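Local coordinates for protein triacylglycerol lipase (Clostridium botulinum, PDB 5AH1) that hydrolyses ester bonds as a zinc-containing triacylglycerol lipase of the alpha/beta-hydrolase type and also acts on synthetic polyesters, at residues N128-C133 against L271-L276. Residues are numbered along the deposited sequence; the frame is centred on the assembly and turned at random.
With ZN (zinc ion), chain B.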
ATOM      1  N   ASN A 128      -1.498  -5.581   8.414  1.00  6.80           N
ATOM      2  CA  ASN A 128      -1.843  -6.191   7.132  1.00  6.45           C
ATOM      3  C   ASN A 128      -2.889  -7.297   7.288  1.00  6.04           C
ATOM      4  O   ASN A 128      -3.757  -7.446   6.431  1.00  7.14           O
ATOM      5  CB  ASN A 128      -0.578  -6.709   6.445  1.00  6.90           C
ATOM      6  CG  ASN A 128       0.162  -5.607   5.732  1.00  6.92           C
ATOM      7  OD1 ASN A 128      -0.421  -4.933   4.872  1.00  7.47           O
ATOM      8  ND2 ASN A 128       1.439  -5.430   6.037  1.00  7.82           N
ATOM      9  N   TRP A 129      -2.819  -8.077   8.359  1.00  6.38           N
ATOM     10  CA  TRP A 129      -3.871  -9.057   8.612  1.00  6.23           C
ATOM     11  C   TRP A 129      -5.228  -8.357   8.724  1.00  6.80           C
ATOM     12  O   TRP A 129      -6.213  -8.729   8.064  1.00  6.66           O
ATOM     13  CB  TRP A 129      -3.585  -9.814   9.899  1.00  7.42           C
ATOM     14  CG  TRP A 129      -4.674 -10.779  10.306  1.00  6.59           C
ATOM     15  CD1 TRP A 129      -5.860 -10.472  10.942  1.00  6.37           C
ATOM     16  CD2 TRP A 129      -4.685 -12.208  10.123  1.00  6.55           C
ATOM     17  NE1 TRP A 129      -6.586 -11.613  11.156  1.00  6.62           N
ATOM     18  CE2 TRP A 129      -5.889 -12.689  10.671  1.00  6.49           C
ATOM     19  CE3 TRP A 129      -3.794 -13.130   9.536  1.00  7.32           C
ATOM     20  CZ2 TRP A 129      -6.205 -14.047  10.699  1.00  7.09           C
ATOM     21  CZ3 TRP A 129      -4.118 -14.463   9.558  1.00  8.16           C
ATOM     22  CH2 TRP A 129      -5.314 -14.912  10.119  1.00  8.11           C
ATOM     23  N   ASP A 130      -5.292  -7.325   9.567  1.00  6.44           N
ATOM     24  CA  ASP A 130      -6.567  -6.655   9.793  1.00  6.60           C
ATOM     25  C   ASP A 130      -7.061  -6.037   8.480  1.00  6.90           C
ATOM     26  O   ASP A 130      -8.238  -6.136   8.138  1.00  7.31           O
ATOM     27  CB  ASP A 130      -6.455  -5.572  10.870  1.00  6.78           C
ATOM     28  CG  ASP A 130      -6.236  -6.125  12.300  1.00  6.85           C
ATOM     29  OD1 ASP A 130      -6.063  -7.358  12.499  1.00  7.77           O
ATOM     30  OD2 ASP A 130      -6.254  -5.291  13.240  1.00  8.27           O
ATOM     31  N   ARG A 131      -6.156  -5.388   7.761  1.00  7.06           N
ATOM     32  CA  ARG A 131      -6.494  -4.791   6.473  1.00  6.32           C
ATOM     33  C   ARG A 131      -6.961  -5.808   5.439  1.00  6.25           C
ATOM     34  O   ARG A 131      -7.842  -5.517   4.650  1.00  7.02           O
ATOM     35  CB  ARG A 131      -5.312  -3.969   5.974  1.00  6.25           C
ATOM     36  CG  ARG A 131      -5.095  -2.678   6.813  1.00  7.11           C
ATOM     37  CD  ARG A 131      -3.739  -2.056   6.558  1.00  6.44           C
ATOM     38  NE  ARG A 131      -3.377  -1.963   5.141  1.00  6.72           N
ATOM     39  CZ  ARG A 131      -3.274  -0.836   4.440  1.00  7.26           C
ATOM     40  NH1 ARG A 131      -3.670   0.344   4.920  1.00  8.11           N
ATOM     41  NH2 ARG A 131      -2.828  -0.912   3.197  1.00  7.68           N
ATOM     42  N   ALA A 132      -6.367  -6.991   5.437  1.00  6.61           N
ATOM     43  CA  ALA A 132      -6.802  -8.042   4.529  1.00  6.87           C
ATOM     44  C   ALA A 132      -8.224  -8.523   4.850  1.00  6.48           C
ATOM     45  O   ALA A 132      -9.023  -8.749   3.942  1.00  7.10           O
ATOM     46  CB  ALA A 132      -5.822  -9.197   4.526  1.00  7.44           C
ATOM     47  N   CYS A 133      -8.534  -8.678   6.137  1.00  6.50           N
ATOM     48  CA  CYS A 133      -9.878  -9.050   6.545  1.00  6.67           C
ATOM     49  C   CYS A 133     -10.869  -7.966   6.157  1.00  6.50           C
ATOM     50  O   CYS A 133     -11.984  -8.254   5.731  1.00  7.22           O
ATOM     51  CB  CYS A 133      -9.935  -9.284   8.056  1.00  6.77           C
ATOM     52  SG  CYS A 133      -8.924 -10.686   8.647  1.00  7.76           S
ATOM     53  N   LEU A 271     -10.055   2.506  13.726  1.00  8.60           N
ATOM     54  CA  LEU A 271      -9.496   1.641  14.763  1.00  9.15           C
ATOM     55  C   LEU A 271     -10.591   1.092  15.692  1.00  8.44           C
ATOM     56  O   LEU A 271     -10.353   0.873  16.876  1.00  8.52           O
ATOM     57  CB  LEU A 271      -8.407   2.402  15.538  1.00  9.50           C
ATOM     58  CG  LEU A 271      -7.154   2.662  14.685  1.00 10.64           C
ATOM     59  CD1 LEU A 271      -6.286   3.721  15.325  1.00 11.81           C
ATOM     60  CD2 LEU A 271      -6.356   1.391  14.433  1.00 11.24           C
ATOM     61  N   ASP A 272     -11.766   0.853  15.126  1.00  9.60           N
ATOM     62  CA  ASP A 272     -12.915   0.311  15.841  1.00 10.56           C
ATOM     63  C   ASP A 272     -12.558  -0.932  16.657  1.00 10.22           C
ATOM     64  O   ASP A 272     -13.039  -1.108  17.779  1.00 10.91           O
ATOM     65  CB  ASP A 272     -14.034  -0.083  14.867  1.00 12.95           C
ATOM     66  CG  ASP A 272     -14.491   1.048  13.968  1.00 13.97           C
ATOM     67  OD1 ASP A 272     -13.661   1.855  13.507  1.00 14.02           O
ATOM     68  OD2 ASP A 272     -15.708   1.096  13.699  1.00 15.41           O
ATOM     69  N   GLN A 273     -11.733  -1.803  16.083  1.00  9.49           N
ATOM     70  CA  GLN A 273     -11.475  -3.105  16.687  1.00  9.92           C
ATOM     71  C   GLN A 273     -10.698  -2.989  17.987  1.00  9.09           C
ATOM     72  O   GLN A 273     -10.763  -3.876  18.818  1.00  9.68           O
ATOM     73  CB  GLN A 273     -10.792  -4.069  15.700  1.00 10.94           C
ATOM     74  CG  GLN A 273      -9.300  -3.847  15.450  1.00 11.56           C
ATOM     75  CD  GLN A 273      -9.017  -2.767  14.435  1.00 13.06           C
ATOM     76  OE1 GLN A 273      -9.675  -1.725  14.395  1.00 15.63           O
ATOM     77  NE2 GLN A 273      -8.024  -3.012  13.595  1.00 12.17           N
ATOM     78  N   TRP A 274      -9.967  -1.882  18.117  1.00  8.84           N
ATOM     79  CA  TRP A 274      -9.172  -1.572  19.295  1.00  9.23           C
ATOM     80  C   TRP A 274      -9.907  -0.716  20.317  1.00  9.79           C
ATOM     81  O   TRP A 274      -9.310  -0.298  21.294  1.00 11.15           O
ATOM     82  CB  TRP A 274      -7.888  -0.847  18.878  1.00  8.96           C
ATOM     83  CG  TRP A 274      -6.940  -1.692  18.068  1.00  9.49           C
ATOM     84  CD1 TRP A 274      -6.679  -1.593  16.730  1.00  9.18           C
ATOM     85  CD2 TRP A 274      -6.131  -2.766  18.553  1.00  8.72           C
ATOM     86  NE1 TRP A 274      -5.758  -2.534  16.347  1.00  9.10           N
ATOM     87  CE2 TRP A 274      -5.388  -3.256  17.454  1.00  8.63           C
ATOM     88  CE3 TRP A 274      -5.941  -3.347  19.812  1.00  9.53           C
ATOM     89  CZ2 TRP A 274      -4.500  -4.309  17.573  1.00  8.97           C
ATOM     90  CZ3 TRP A 274      -5.051  -4.385  19.929  1.00  9.54           C
ATOM     91  CH2 TRP A 274      -4.326  -4.853  18.813  1.00  9.30           C
ATOM     92  N   GLY A 275     -11.192  -0.453  20.107  1.00  9.65           N
ATOM     93  CA  GLY A 275     -11.937   0.404  21.012  1.00 10.70           C
ATOM     94  C   GLY A 275     -11.530   1.855  20.866  1.00 10.39           C
ATOM     95  O   GLY A 275     -11.688   2.632  21.810  1.00 11.06           O
ATOM     96  N   LEU A 276     -11.051   2.228  19.679  1.00  9.57           N
ATOM     97  CA  LEU A 276     -10.588   3.583  19.420  1.00  9.80           C
ATOM     98  C   LEU A 276     -11.441   4.328  18.387  1.00 10.15           C
ATOM     99  O   LEU A 276     -10.930   5.165  17.661  1.00 11.00           O
ATOM    100  CB  LEU A 276      -9.102   3.563  19.012  1.00  9.90           C
ATOM    101  CG  LEU A 276      -8.141   3.164  20.144  1.00 10.63           C
ATOM    102  CD1 LEU A 276      -6.738   3.000  19.605  1.00 11.96           C
ATOM    103  CD2 LEU A 276      -8.172   4.181  21.277  1.00 13.55           C
TER
HETATM  104 ZN    ZN B1455      -5.644  -7.681  14.363  1.00  8.88          ZN
HETATM  105  O   HOH W   1      -4.358  -3.388  13.639  1.00  8.71           O
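Gln273 reaches from the short 3-10 turn 272-274 to the carboxylate of Asp130, on helix 128-140, and gives it a hydrogen bond from NE2 to OD2 of 2.9 Å. The N-H points well at the oxygen, 160° at the hydrogen. The acceptor lies almost exactly in the amide plane, yet from the aspartate's side the donor comes in on the anti side of OD2, well out of the carboxylate plane, and the two flat groups are turned 51° apart. Gln273 gets there by a bend: CG sits between its own backbone N and carbonyl carbon (chi1 77°), and the chain folds again at chi2.

The two carboxylate oxygens meet the zinc ion unequally. Asp130 OD1 makes the short bond, at 1.9 Å, whereas OD2 makes a much longer approach to the metal, at 2.7 Å, and takes the second-shell bonds. Besides the amide, OD2 accepts from a water at 2.7 Å, and this water in turn accepts from Trp274 NE1 at 3.2 Å, lying in plane at the indole edge. Direct contact is looser, with Trp274 NE1 4.2 Å from Asp130 OD2.

His150, His156 and Asp302 complete the zinc site; Gln273 packs on His156 and Trp274 on Asp302, so the turn backs several ligands at once. Two donors meet OD2, the amide of Gln273 and the water that Trp274 holds, and together with the zinc bond they should hold the carboxylate against rotation, with OD1 toward the metal. Sharing the negative charge among zinc, amide and water should keep Asp130 ionised.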